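Local structure of possible TctC subunit of the Tripartite Tricarboxylate Transport(TTT) Family (Rhodopseudomonas palustris, 6HKE) at residues V21-K26 / L81-A86; V88-K93 / S151-L156; Y96-D101 / E296-W301; N159-V164 / P231-G236. The protein probably serves as the periplasmic substrate-binding protein of a tripartite tricarboxylate transporter, capturing malate for high-affinity uptake of C4-dicarboxylates. The protein carries 2 engineered substitutions. All blocks are in the same frame, centred on the assembly; numbering follows the deposited sequence.

Interaction 1: residues V21-K26 / L81-A86; sequences VVPFAK and LGTHGA. With MLT (D-malate), chain D; LMR ((2S)-2-hydroxybutanedioic acid), chain E.
One wall of the malate pocket is built where the loop after strand 18-22, at Pro-23 and Phe-24, meets Thr-83 in the first turn of helix 82-90. The threonine methyl does all the touching: Thr-83 CG2 sits 4.0 Å from Phe-24 CE2, coming at the ring obliquely, and 4.2 Å from Pro-23 CG. Its orientation follows from chi1 of 60°, which sets OG1 between the backbone N and the carbonyl carbon and turns CG2 to the loop. Thr-83 OG1 in turn hydrogen-bonds His-84 ND1 at 2.7 Å, in the plane of the imidazole, and also pairs with the backbone N of His-80.

The Phe-24 ring is a filling between two layers. On one face lies malate, modelled as both enantiomers in the same place, with C2 of D-malate 3.5 Å above the ring centre; Pro-23 CB covers the opposite face near the rim. Polar groups including Thr-30 and Thr-174 hold the ligand's oxygens, while Phe-24 supports its carbon chain. Replacing Phe-24 by an alanine would probably leave that chain without its flat support and open a gap between ligand, Pro-23 and the Thr-83 methyl. Strands 18-22 and 75-80 run parallel, side by side, and a ligand seated on the loops at their C-terminal ends is typical of the type II periplasmic binding fold.

Interaction 2: residues V88-K93 / S151-L156; sequences VALFPK and SYASCL. With LMR ((2S)-2-hydroxybutanedioic acid), chain E; MLT (D-malate), chain D.
Leu-90, at the end of helix 82-90, points its branched tip at helix 150-162, so that two helices of the periplasmic binding fold pack beside the malate site. With chi1 at -53° its CG is anti to the carbonyl carbon, and the two methyls split the work. Leu-90 CD1 enters beside Ala-153, 3.7 Å from both its CA and its CB, and at the same time lies 4.0 Å from Tyr-152 CD2. The other methyl, CD2, reaches one turn further along the helix and meets Leu-156 CD2 at 4.2 Å.

Tyr-152 reaches alongside the leucine because its own CG is anti to the backbone N (chi1 177°). The Leu-90 methyl meets the phenol ring obliquely, and His-144 packs against that ring edge-to-face, with Phe-147 also meeting it. Val-305 of helix 287-305 touches Leu-90 too, so a third helix joins this packing. The contact is purely apolar, and Ala-153 matters by being small: its short side chain lets the leucine methyl come down close to the helix backbone.

The same helix carries ligand contacts one residue before the tyrosine. Ser-151 lies in its first turn, where the N-terminal end of the helix may add some favourable polarisation for a carboxylate. The backbone N of Ser-151 gives a hydrogen bond of 2.7 Å to O1B of (S)-malate, and to O2 of D-malate a longer one of 3.2 Å.

Interaction 3: residues Y96-D101 / E296-W301; sequences YRPDKD and EEISRW
Pro-98 and Asp-99, in the loop between helix 82-90 and strand 102-118, receive the tip of Ile-298 from the long C-terminal helix 287-305, a loop-to-helix packing of the periplasmic binding fold, with the Pro-98 side chain about 13 Å from the bound malate. Ile-298 CD1 carries the whole contact. Its chain is extended at chi2 (177°), which carries the terminal methyl out from the helix to lie 4.2 Å from Pro-98 CD and 3.8 Å from Asp-99 OD1. The isoleucine side chain runs at about a right angle to that of Asp-99, meeting the carboxylate oxygen by van der Waals contact. Pro-98 also rests on His-84 and Val-88 of helix 82-90, which places its ring between two helices.

Outward from there, the loop is held by its own charges. Asp-101 OD2 accepts from the backbone N of Arg-97 at 2.8 Å and from Arg-97 NE at 3.1 Å, while Arg-97 NH2 reaches Asp-101 OD1 at 3.0 Å. The arginine thus grips the carboxylate side-on with two nitrogens. Both oxygens lie in the guanidinium plane, yet NE approaches OD2 from 49° out of the carboxylate plane. Lys-100 CB covers one guanidinium face, and Lys-100 NZ forms a salt bridge with Asp-99 OD2 whose hydrogen bond is weak.

On the helix, Glu-297 gathers the polar groups beyond Ile-298. Its OE2 is hydrogen-bonded by Trp-238 NE1; its OE1 takes a salt bridge from Arg-300 NH2 at 3.6 Å and a bent, weak hydrogen bond from Trp-301 NE1 at 2.7 Å.

Interaction 4: residues N159-V164 / P231-G236; sequences NRLLKV and PGFQVG
Leu-161, in the last turn of helix 150-162, leans on Gly-232 and Phe-233 in the loop leading to strand 236-244; the loop is bent here by an inverse gamma turn centred on Phe-233. The apolar contact is made by one methyl lying over the backbone. Leu-161 CD1 is 3.6 Å from Gly-232 C and 3.5 Å from Phe-233 N, so it rests on the peptide joining the two, and it touches Phe-233 CB at 3.8 Å. The phenylalanine has CG anti to its backbone N (chi1 -173°), which carries the ring on past the leucine to pack against Leu-158 of the same helix and against Ala-211 and Ala-225. Glycine suits position 232 sterically, since a beta carbon there would crowd Leu-161 CD2.

Backbone hydrogen bonds shape both partners separately. In the loop, Gln-234 N bonds weakly to Gly-232 O across the gamma turn, at 3.1 Å. Past the leucine the chain turns back in a Schellman motif: Lys-163 takes a positive phi of 61°, Val-164 N bonds Asn-159 O at 2.9 Å, and Lys-163 N bonds Arg-160 O weakly.

Side-chain polar bonds tie the surroundings together. Asn-159 OD1 pairs with the hydroxyl of Tyr-188 in strand 188-192. Gln-234 is held at two points, its carbonyl O accepting from Arg-300 NH1 of helix 287-305 and its side-chain OE1 pairing with Ser-213 OG.

Interactions 1 and 2 lie 12 Å apart between centres, share helix 82-90, and both touch malate, so this helix connects the pocket to helix 150-162. Interaction 2 also shares helix 150-162 with interaction 4, the two centres about 13 Å apart. Along the chain interaction 1 comes first; the segments of interactions 2 and 3 then alternate, and interaction 4 falls wholly between the two halves of interaction 3. Helix 287-305 ties the set together: Trp-301 packs on Ala-86, Ala-89 and Ala-153, and Arg-300 bonds the loop of interaction 4. The C-terminal helix thus touches helices 82-90 and 150-162 and the loop before strand 236-244, linking parts far apart in sequence.

Interaction 1: residues V21-K26 / L81-A86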
# COMPACT_ATOMS: atom_id res chain seq x y z
N VAL A 21 -11.81 8.22 -2.70
CA VAL A 21 -11.79 7.79 -1.29
C VAL A 21 -10.49 7.03 -1.06
O VAL A 21 -10.17 6.16 -1.89
CB VAL A 21 -13.04 6.96 -0.97
CG1 VAL A 21 -13.04 6.52 0.48
CG2 VAL A 21 -14.30 7.74 -1.28
N VAL A 22 -9.79 7.38 0.02
CA VAL A 22 -8.55 6.73 0.52
C VAL A 22 -8.87 6.10 1.87
O VAL A 22 -9.42 6.77 2.75
CB VAL A 22 -7.40 7.76 0.61
CG1 VAL A 22 -6.24 7.23 1.42
CG2 VAL A 22 -6.92 8.21 -0.77
N PRO A 23 -8.59 4.79 2.06
CA PRO A 23 -8.95 4.08 3.30
C PRO A 23 -8.13 4.45 4.55
O PRO A 23 -8.46 3.99 5.64
CB PRO A 23 -8.65 2.59 3.01
CG PRO A 23 -8.42 2.50 1.53
CD PRO A 23 -8.01 3.88 1.06
N PHE A 24 -7.05 5.22 4.35
CA PHE A 24 -6.02 5.44 5.39
C PHE A 24 -5.82 6.93 5.69
O PHE A 24 -6.18 7.80 4.89
CB PHE A 24 -4.73 4.75 4.96
CG PHE A 24 -4.94 3.27 4.82
CD1 PHE A 24 -5.07 2.47 5.94
CD2 PHE A 24 -5.05 2.68 3.57
CE1 PHE A 24 -5.30 1.11 5.82
CE2 PHE A 24 -5.26 1.31 3.45
CZ PHE A 24 -5.39 0.53 4.58
N ALA A 25 -5.22 7.18 6.84
CA ALA A 25 -4.99 8.52 7.41
C ALA A 25 -4.14 9.35 6.44
O ALA A 25 -3.26 8.77 5.74
CB ALA A 25 -4.35 8.40 8.76
N LYS A 26 -4.44 10.65 6.40
CA LYS A 26 -3.70 11.68 5.64
C LYS A 26 -2.20 11.56 5.97
O LYS A 26 -1.85 11.18 7.12
CB LYS A 26 -4.30 13.06 5.95
CG LYS A 26 -3.84 14.17 5.01
CD LYS A 26 -4.41 15.55 5.33
CE LYS A 26 -4.06 16.58 4.27
NZ LYS A 26 -4.52 17.95 4.64
N LEU A 81 -2.51 -3.72 -2.48
CA LEU A 81 -2.21 -5.15 -2.24
C LEU A 81 -2.98 -5.66 -1.01
O LEU A 81 -3.32 -6.85 -1.02
CB LEU A 81 -0.70 -5.31 -2.08
CG LEU A 81 -0.22 -6.64 -1.48
CD1 LEU A 81 1.16 -6.99 -2.01
CD2 LEU A 81 -0.18 -6.55 0.04
N GLY A 82 -3.24 -4.81 -0.00
CA GLY A 82 -4.01 -5.18 1.20
C GLY A 82 -5.52 -5.19 0.94
O GLY A 82 -6.14 -6.25 1.02
N THR A 83 -6.11 -4.04 0.63
CA THR A 83 -7.58 -3.87 0.66
C THR A 83 -8.20 -4.71 -0.45
O THR A 83 -9.35 -5.14 -0.27
CB THR A 83 -7.95 -2.40 0.49
OG1 THR A 83 -7.42 -1.98 -0.77
CG2 THR A 83 -7.39 -1.56 1.62
N HIS A 84 -7.45 -4.93 -1.55
CA HIS A 84 -7.97 -5.57 -2.78
C HIS A 84 -7.14 -6.80 -3.14
O HIS A 84 -7.10 -7.14 -4.34
CB HIS A 84 -8.00 -4.54 -3.91
CG HIS A 84 -9.13 -3.59 -3.77
ND1 HIS A 84 -9.15 -2.63 -2.80
CD2 HIS A 84 -10.30 -3.50 -4.45
CE1 HIS A 84 -10.29 -1.96 -2.89
NE2 HIS A 84 -11.02 -2.48 -3.91
N GLY A 85 -6.54 -7.46 -2.14
CA GLY A 85 -5.65 -8.61 -2.36
C GLY A 85 -5.60 -9.51 -1.14
O GLY A 85 -6.48 -10.38 -1.02
N ALA A 86 -4.62 -9.28 -0.27
CA ALA A 86 -4.35 -10.04 0.97
C ALA A 86 -5.61 -10.09 1.85
O ALA A 86 -5.76 -11.10 2.53
CB ALA A 86 -3.18 -9.45 1.71
C1 MLT D . -1.27 0.18 4.44
O1 MLT D . -1.80 -0.70 3.73
O2 MLT D . -0.46 -0.13 5.34
C2 MLT D . -1.67 1.62 4.22
O3 MLT D . -1.63 2.11 2.87
C3 MLT D . -0.76 2.57 4.95
C4 MLT D . -1.36 3.92 4.65
O4 MLT D . -1.58 4.26 3.45
O5 MLT D . -1.64 4.62 5.64
C1 LMR E . -1.00 0.12 4.60
O1A LMR E . -2.04 -0.35 4.12
O1B LMR E . -0.14 -0.54 5.25
C2 LMR E . -0.73 1.62 4.36
O2 LMR E . -0.85 2.03 3.00
C3 LMR E . -1.65 2.52 5.18
C4 LMR E . -1.48 3.93 4.64
O4A LMR E . -0.98 4.78 5.39
O4B LMR E . -1.82 4.16 3.45

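Interaction 2: residues V88-K93 / S151-L156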
# COMPACT_ATOMS: atom_id res chain seq x y z
N VAL A 88 -8.67 -10.77 1.40
CA VAL A 88 -9.52 -11.97 1.12
C VAL A 88 -9.03 -13.11 2.02
O VAL A 88 -9.86 -13.66 2.76
CB VAL A 88 -9.50 -12.36 -0.37
CG1 VAL A 88 -10.27 -13.64 -0.62
CG2 VAL A 88 -10.02 -11.22 -1.23
N ALA A 89 -7.72 -13.36 2.03
CA ALA A 89 -7.07 -14.45 2.80
C ALA A 89 -6.98 -14.13 4.30
O ALA A 89 -7.05 -15.09 5.08
CB ALA A 89 -5.71 -14.73 2.22
N LEU A 90 -6.77 -12.86 4.69
CA LEU A 90 -6.34 -12.49 6.07
C LEU A 90 -7.49 -11.90 6.90
O LEU A 90 -7.33 -11.85 8.13
CB LEU A 90 -5.22 -11.45 6.01
CG LEU A 90 -4.00 -11.79 5.16
CD1 LEU A 90 -2.93 -10.73 5.34
CD2 LEU A 90 -3.45 -13.17 5.50
N PHE A 91 -8.54 -11.38 6.25
CA PHE A 91 -9.64 -10.62 6.91
C PHE A 91 -10.86 -11.52 7.03
O PHE A 91 -11.45 -11.93 6.03
CB PHE A 91 -9.97 -9.33 6.15
CG PHE A 91 -10.60 -8.23 6.98
CD1 PHE A 91 -11.92 -8.33 7.40
CD2 PHE A 91 -9.88 -7.10 7.32
CE1 PHE A 91 -12.50 -7.32 8.16
CE2 PHE A 91 -10.46 -6.09 8.08
CZ PHE A 91 -11.76 -6.20 8.50
N PRO A 92 -11.24 -11.90 8.26
CA PRO A 92 -12.46 -12.67 8.48
C PRO A 92 -13.70 -11.85 8.10
O PRO A 92 -13.81 -10.72 8.56
CB PRO A 92 -12.47 -12.99 9.98
CG PRO A 92 -11.05 -12.68 10.46
CD PRO A 92 -10.53 -11.62 9.51
N LYS A 93 -14.58 -12.43 7.28
CA LYS A 93 -15.89 -11.83 6.89
C LYS A 93 -15.65 -10.53 6.12
O LYS A 93 -16.31 -9.51 6.44
CB LYS A 93 -16.74 -11.55 8.14
CG LYS A 93 -16.90 -12.71 9.11
CD LYS A 93 -17.60 -13.91 8.53
CE LYS A 93 -18.60 -14.52 9.49
NZ LYS A 93 -17.97 -15.22 10.63
N SER A 151 0.84 -3.09 5.55
CA SER A 151 1.69 -3.15 6.76
C SER A 151 1.37 -4.45 7.50
O SER A 151 2.33 -5.13 7.89
CB SER A 151 1.54 -1.93 7.66
OG SER A 151 0.17 -1.64 7.93
N TYR A 152 0.09 -4.80 7.63
CA TYR A 152 -0.36 -6.03 8.34
C TYR A 152 0.04 -7.25 7.51
O TYR A 152 0.72 -8.14 8.03
CB TYR A 152 -1.87 -6.05 8.63
CG TYR A 152 -2.34 -7.32 9.28
CD1 TYR A 152 -2.06 -7.57 10.62
CD2 TYR A 152 -3.00 -8.30 8.56
CE1 TYR A 152 -2.47 -8.75 11.23
CE2 TYR A 152 -3.42 -9.48 9.16
CZ TYR A 152 -3.15 -9.70 10.50
OH TYR A 152 -3.53 -10.85 11.10
N ALA A 153 -0.35 -7.28 6.25
CA ALA A 153 -0.08 -8.42 5.34
C ALA A 153 1.42 -8.70 5.35
O ALA A 153 1.80 -9.87 5.58
CB ALA A 153 -0.61 -8.14 3.96
N SER A 154 2.25 -7.67 5.13
CA SER A 154 3.73 -7.77 5.14
C SER A 154 4.29 -8.27 6.50
O SER A 154 5.20 -9.12 6.47
CB SER A 154 4.33 -6.46 4.75
OG SER A 154 3.91 -6.11 3.45
N CYS A 155 3.79 -7.80 7.65
CA CYS A 155 4.31 -8.18 8.99
C CYS A 155 3.86 -9.60 9.32
O CYS A 155 4.65 -10.37 9.91
CB CYS A 155 3.96 -7.15 10.06
SG CYS A 155 2.37 -7.39 10.92
N LEU A 156 2.66 -9.99 8.90
CA LEU A 156 2.20 -11.39 9.07
C LEU A 156 3.09 -12.33 8.24
O LEU A 156 3.42 -13.43 8.73
CB LEU A 156 0.72 -11.46 8.68
CG LEU A 156 0.08 -12.84 8.84
CD1 LEU A 156 -1.38 -12.72 9.24
CD2 LEU A 156 0.23 -13.65 7.56
C1 LMR E . -1.00 0.12 4.60
O1A LMR E . -2.04 -0.35 4.12
O1B LMR E . -0.14 -0.54 5.25
C2 LMR E . -0.73 1.62 4.36
O2 LMR E . -0.85 2.03 3.00
C3 LMR E . -1.65 2.52 5.18
C4 LMR E . -1.48 3.93 4.64
O4A LMR E . -0.98 4.78 5.39
O4B LMR E . -1.82 4.16 3.45
C1 MLT D . -1.27 0.18 4.44
O1 MLT D . -1.80 -0.70 3.73
O2 MLT D . -0.46 -0.13 5.34
C2 MLT D . -1.67 1.62 4.22
O3 MLT D . -1.63 2.11 2.87
C3 MLT D . -0.76 2.57 4.95
C4 MLT D . -1.36 3.92 4.65
O4 MLT D . -1.58 4.26 3.45
O5 MLT D . -1.64 4.62 5.64

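Interaction 3: residues Y96-D101 / E296-W301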
# COMPACT_ATOMS: atom_id res chain seq x y z
N TYR A 96 -16.64 -7.42 0.84
CA TYR A 96 -16.63 -7.29 -0.63
C TYR A 96 -15.65 -8.31 -1.20
O TYR A 96 -14.84 -8.85 -0.44
CB TYR A 96 -16.24 -5.86 -1.05
CG TYR A 96 -14.92 -5.41 -0.48
CD1 TYR A 96 -13.72 -5.78 -1.06
CD2 TYR A 96 -14.86 -4.62 0.65
CE1 TYR A 96 -12.50 -5.38 -0.55
CE2 TYR A 96 -13.65 -4.22 1.19
CZ TYR A 96 -12.46 -4.59 0.59
OH TYR A 96 -11.27 -4.19 1.13
N ARG A 97 -15.78 -8.56 -2.49
CA ARG A 97 -14.82 -9.33 -3.31
C ARG A 97 -14.01 -8.29 -4.08
O ARG A 97 -14.57 -7.47 -4.81
CB ARG A 97 -15.61 -10.30 -4.20
CG ARG A 97 -16.69 -11.08 -3.44
CD ARG A 97 -17.77 -11.70 -4.31
NE ARG A 97 -18.54 -10.67 -4.98
CZ ARG A 97 -19.36 -10.88 -6.01
NH1 ARG A 97 -19.53 -12.10 -6.51
NH2 ARG A 97 -20.01 -9.86 -6.55
N PRO A 98 -12.68 -8.19 -3.90
CA PRO A 98 -11.93 -7.15 -4.60
C PRO A 98 -11.94 -7.32 -6.13
O PRO A 98 -11.79 -6.32 -6.79
CB PRO A 98 -10.51 -7.27 -4.06
CG PRO A 98 -10.67 -8.03 -2.77
CD PRO A 98 -11.85 -8.96 -2.97
N ASP A 99 -12.13 -8.54 -6.64
CA ASP A 99 -12.22 -8.80 -8.11
C ASP A 99 -13.60 -8.41 -8.63
O ASP A 99 -13.65 -7.78 -9.68
CB ASP A 99 -11.87 -10.24 -8.53
CG ASP A 99 -12.37 -11.37 -7.64
OD1 ASP A 99 -12.86 -11.10 -6.53
OD2 ASP A 99 -12.20 -12.53 -8.07
N LYS A 100 -14.68 -8.72 -7.91
CA LYS A 100 -16.04 -8.74 -8.50
C LYS A 100 -16.92 -7.59 -8.01
O LYS A 100 -17.95 -7.34 -8.66
CB LYS A 100 -16.68 -10.10 -8.20
CG LYS A 100 -16.07 -11.25 -8.99
CD LYS A 100 -16.61 -12.60 -8.57
CE LYS A 100 -16.31 -13.69 -9.57
NZ LYS A 100 -14.89 -14.11 -9.51
N ASP A 101 -16.56 -6.89 -6.94
CA ASP A 101 -17.41 -5.79 -6.41
C ASP A 101 -16.85 -4.43 -6.86
O ASP A 101 -17.34 -3.40 -6.36
CB ASP A 101 -17.59 -5.96 -4.90
CG ASP A 101 -18.54 -7.10 -4.58
OD1 ASP A 101 -19.57 -7.21 -5.27
OD2 ASP A 101 -18.25 -7.87 -3.65
N GLU A 296 -4.05 -12.24 -9.04
CA GLU A 296 -2.75 -12.82 -8.59
C GLU A 296 -2.53 -12.54 -7.10
O GLU A 296 -2.12 -13.47 -6.40
CB GLU A 296 -1.60 -12.25 -9.42
CG GLU A 296 -1.54 -12.85 -10.81
CD GLU A 296 -0.65 -12.09 -11.79
OE1 GLU A 296 -0.31 -10.93 -11.51
OE2 GLU A 296 -0.32 -12.68 -12.85
N GLU A 297 -2.81 -11.32 -6.64
CA GLU A 297 -2.65 -10.97 -5.20
C GLU A 297 -3.60 -11.82 -4.36
O GLU A 297 -3.14 -12.37 -3.36
CB GLU A 297 -2.88 -9.48 -4.93
CG GLU A 297 -1.96 -8.93 -3.84
CD GLU A 297 -0.48 -9.22 -4.06
OE1 GLU A 297 0.10 -9.95 -3.23
OE2 GLU A 297 0.11 -8.71 -5.04
N ILE A 298 -4.86 -11.97 -4.76
CA ILE A 298 -5.84 -12.79 -3.98
C ILE A 298 -5.26 -14.20 -3.78
O ILE A 298 -5.28 -14.66 -2.63
CB ILE A 298 -7.24 -12.80 -4.64
CG1 ILE A 298 -7.93 -11.44 -4.52
CG2 ILE A 298 -8.10 -13.93 -4.08
CD1 ILE A 298 -9.28 -11.34 -5.20
N SER A 299 -4.77 -14.84 -4.85
CA SER A 299 -4.28 -16.25 -4.86
C SER A 299 -2.99 -16.35 -4.05
O SER A 299 -2.84 -17.36 -3.31
CB SER A 299 -4.02 -16.79 -6.25
OG SER A 299 -4.90 -16.22 -7.21
N ARG A 300 -2.08 -15.39 -4.24
CA ARG A 300 -0.76 -15.32 -3.56
C ARG A 300 -1.00 -15.43 -2.05
O ARG A 300 -0.39 -16.30 -1.42
CB ARG A 300 -0.02 -14.07 -4.04
CG ARG A 300 1.40 -13.91 -3.51
CD ARG A 300 1.40 -13.38 -2.09
NE ARG A 300 2.71 -13.33 -1.44
CZ ARG A 300 3.56 -12.30 -1.49
NH1 ARG A 300 4.71 -12.39 -0.85
NH2 ARG A 300 3.26 -11.21 -2.18
N TRP A 301 -1.90 -14.62 -1.48
CA TRP A 301 -2.16 -14.57 -0.02
C TRP A 301 -3.01 -15.75 0.45
O TRP A 301 -2.95 -16.04 1.66
CB TRP A 301 -2.76 -13.23 0.39
CG TRP A 301 -1.76 -12.14 0.22
CD1 TRP A 301 -1.63 -11.31 -0.85
CD2 TRP A 301 -0.63 -11.87 1.07
NE1 TRP A 301 -0.56 -10.49 -0.69
CE2 TRP A 301 0.09 -10.81 0.47
CE3 TRP A 301 -0.18 -12.38 2.29
CZ2 TRP A 301 1.23 -10.26 1.05
CZ3 TRP A 301 0.95 -11.84 2.85
CH2 TRP A 301 1.63 -10.78 2.25

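Interaction 4: residues N159-V164 / P231-G236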
# COMPACT_ATOMS: atom_id res chain seq x y z
N ASN A 159 6.59 -12.33 10.11
CA ASN A 159 6.47 -13.03 11.42
C ASN A 159 6.27 -14.54 11.22
O ASN A 159 6.85 -15.30 12.01
CB ASN A 159 5.37 -12.41 12.28
CG ASN A 159 5.74 -11.02 12.75
OD1 ASN A 159 6.86 -10.56 12.55
ND2 ASN A 159 4.78 -10.35 13.35
N ARG A 160 5.51 -14.97 10.20
CA ARG A 160 5.31 -16.41 9.88
C ARG A 160 6.58 -17.04 9.32
O ARG A 160 6.81 -18.23 9.58
CB ARG A 160 4.19 -16.62 8.86
CG ARG A 160 2.83 -16.76 9.54
CD ARG A 160 1.70 -16.85 8.55
NE ARG A 160 0.45 -16.56 9.25
CZ ARG A 160 -0.63 -17.32 9.23
NH1 ARG A 160 -0.67 -18.44 8.52
NH2 ARG A 160 -1.69 -16.94 9.91
N LEU A 161 7.35 -16.29 8.53
CA LEU A 161 8.65 -16.74 8.00
C LEU A 161 9.62 -16.95 9.17
O LEU A 161 10.30 -17.99 9.18
CB LEU A 161 9.17 -15.72 6.99
CG LEU A 161 8.50 -15.79 5.62
CD1 LEU A 161 8.95 -14.66 4.72
CD2 LEU A 161 8.76 -17.14 4.96
N LEU A 162 9.64 -16.02 10.13
CA LEU A 162 10.57 -16.04 11.29
C LEU A 162 9.97 -16.84 12.46
O LEU A 162 10.66 -17.02 13.46
CB LEU A 162 10.87 -14.61 11.74
CG LEU A 162 11.64 -13.72 10.77
CD1 LEU A 162 11.83 -12.35 11.39
CD2 LEU A 162 12.98 -14.32 10.41
N LYS A 163 8.71 -17.26 12.35
CA LYS A 163 8.04 -18.13 13.36
C LYS A 163 7.99 -17.40 14.70
O LYS A 163 8.23 -18.03 15.73
CB LYS A 163 8.76 -19.49 13.44
CG LYS A 163 9.00 -20.15 12.09
CD LYS A 163 9.47 -21.59 12.13
CE LYS A 163 10.04 -22.03 10.80
NZ LYS A 163 9.21 -21.53 9.68
N VAL A 164 7.65 -16.12 14.66
CA VAL A 164 7.41 -15.27 15.86
C VAL A 164 5.99 -14.70 15.74
O VAL A 164 5.57 -14.41 14.62
CB VAL A 164 8.46 -14.15 15.97
CG1 VAL A 164 9.87 -14.73 16.04
CG2 VAL A 164 8.36 -13.15 14.83
N PRO A 231 14.51 -15.24 1.58
CA PRO A 231 14.04 -14.95 0.23
C PRO A 231 12.51 -15.00 0.09
O PRO A 231 12.00 -14.41 -0.84
CB PRO A 231 14.75 -16.03 -0.62
CG PRO A 231 14.99 -17.17 0.34
CD PRO A 231 15.31 -16.48 1.65
N GLY A 232 11.81 -15.65 1.02
CA GLY A 232 10.33 -15.69 1.02
C GLY A 232 9.73 -14.31 1.27
O GLY A 232 8.53 -14.14 1.02
N PHE A 233 10.50 -13.37 1.82
CA PHE A 233 9.96 -12.04 2.20
C PHE A 233 10.06 -11.09 1.00
O PHE A 233 11.00 -10.31 0.95
CB PHE A 233 10.66 -11.54 3.46
CG PHE A 233 10.06 -10.28 4.01
CD1 PHE A 233 8.71 -10.21 4.31
CD2 PHE A 233 10.83 -9.15 4.21
CE1 PHE A 233 8.15 -9.04 4.79
CE2 PHE A 233 10.28 -7.98 4.71
CZ PHE A 233 8.94 -7.93 5.00
N GLN A 234 9.12 -11.22 0.05
CA GLN A 234 8.98 -10.35 -1.16
C GLN A 234 7.54 -9.86 -1.24
O GLN A 234 6.64 -10.66 -1.43
CB GLN A 234 9.34 -11.04 -2.48
CG GLN A 234 10.68 -11.75 -2.43
CD GLN A 234 11.55 -11.48 -3.64
OE1 GLN A 234 11.06 -11.33 -4.76
NE2 GLN A 234 12.86 -11.43 -3.40
N VAL A 235 7.36 -8.55 -1.13
CA VAL A 235 6.05 -7.87 -1.18
C VAL A 235 6.20 -6.70 -2.15
O VAL A 235 6.98 -5.76 -1.87
CB VAL A 235 5.58 -7.46 0.23
CG1 VAL A 235 4.23 -6.78 0.19
CG2 VAL A 235 5.54 -8.64 1.18
N GLY A 236 5.56 -6.81 -3.31
CA GLY A 236 5.40 -5.71 -4.28
C GLY A 236 4.05 -5.09 -4.04
O GLY A 236 3.03 -5.77 -4.33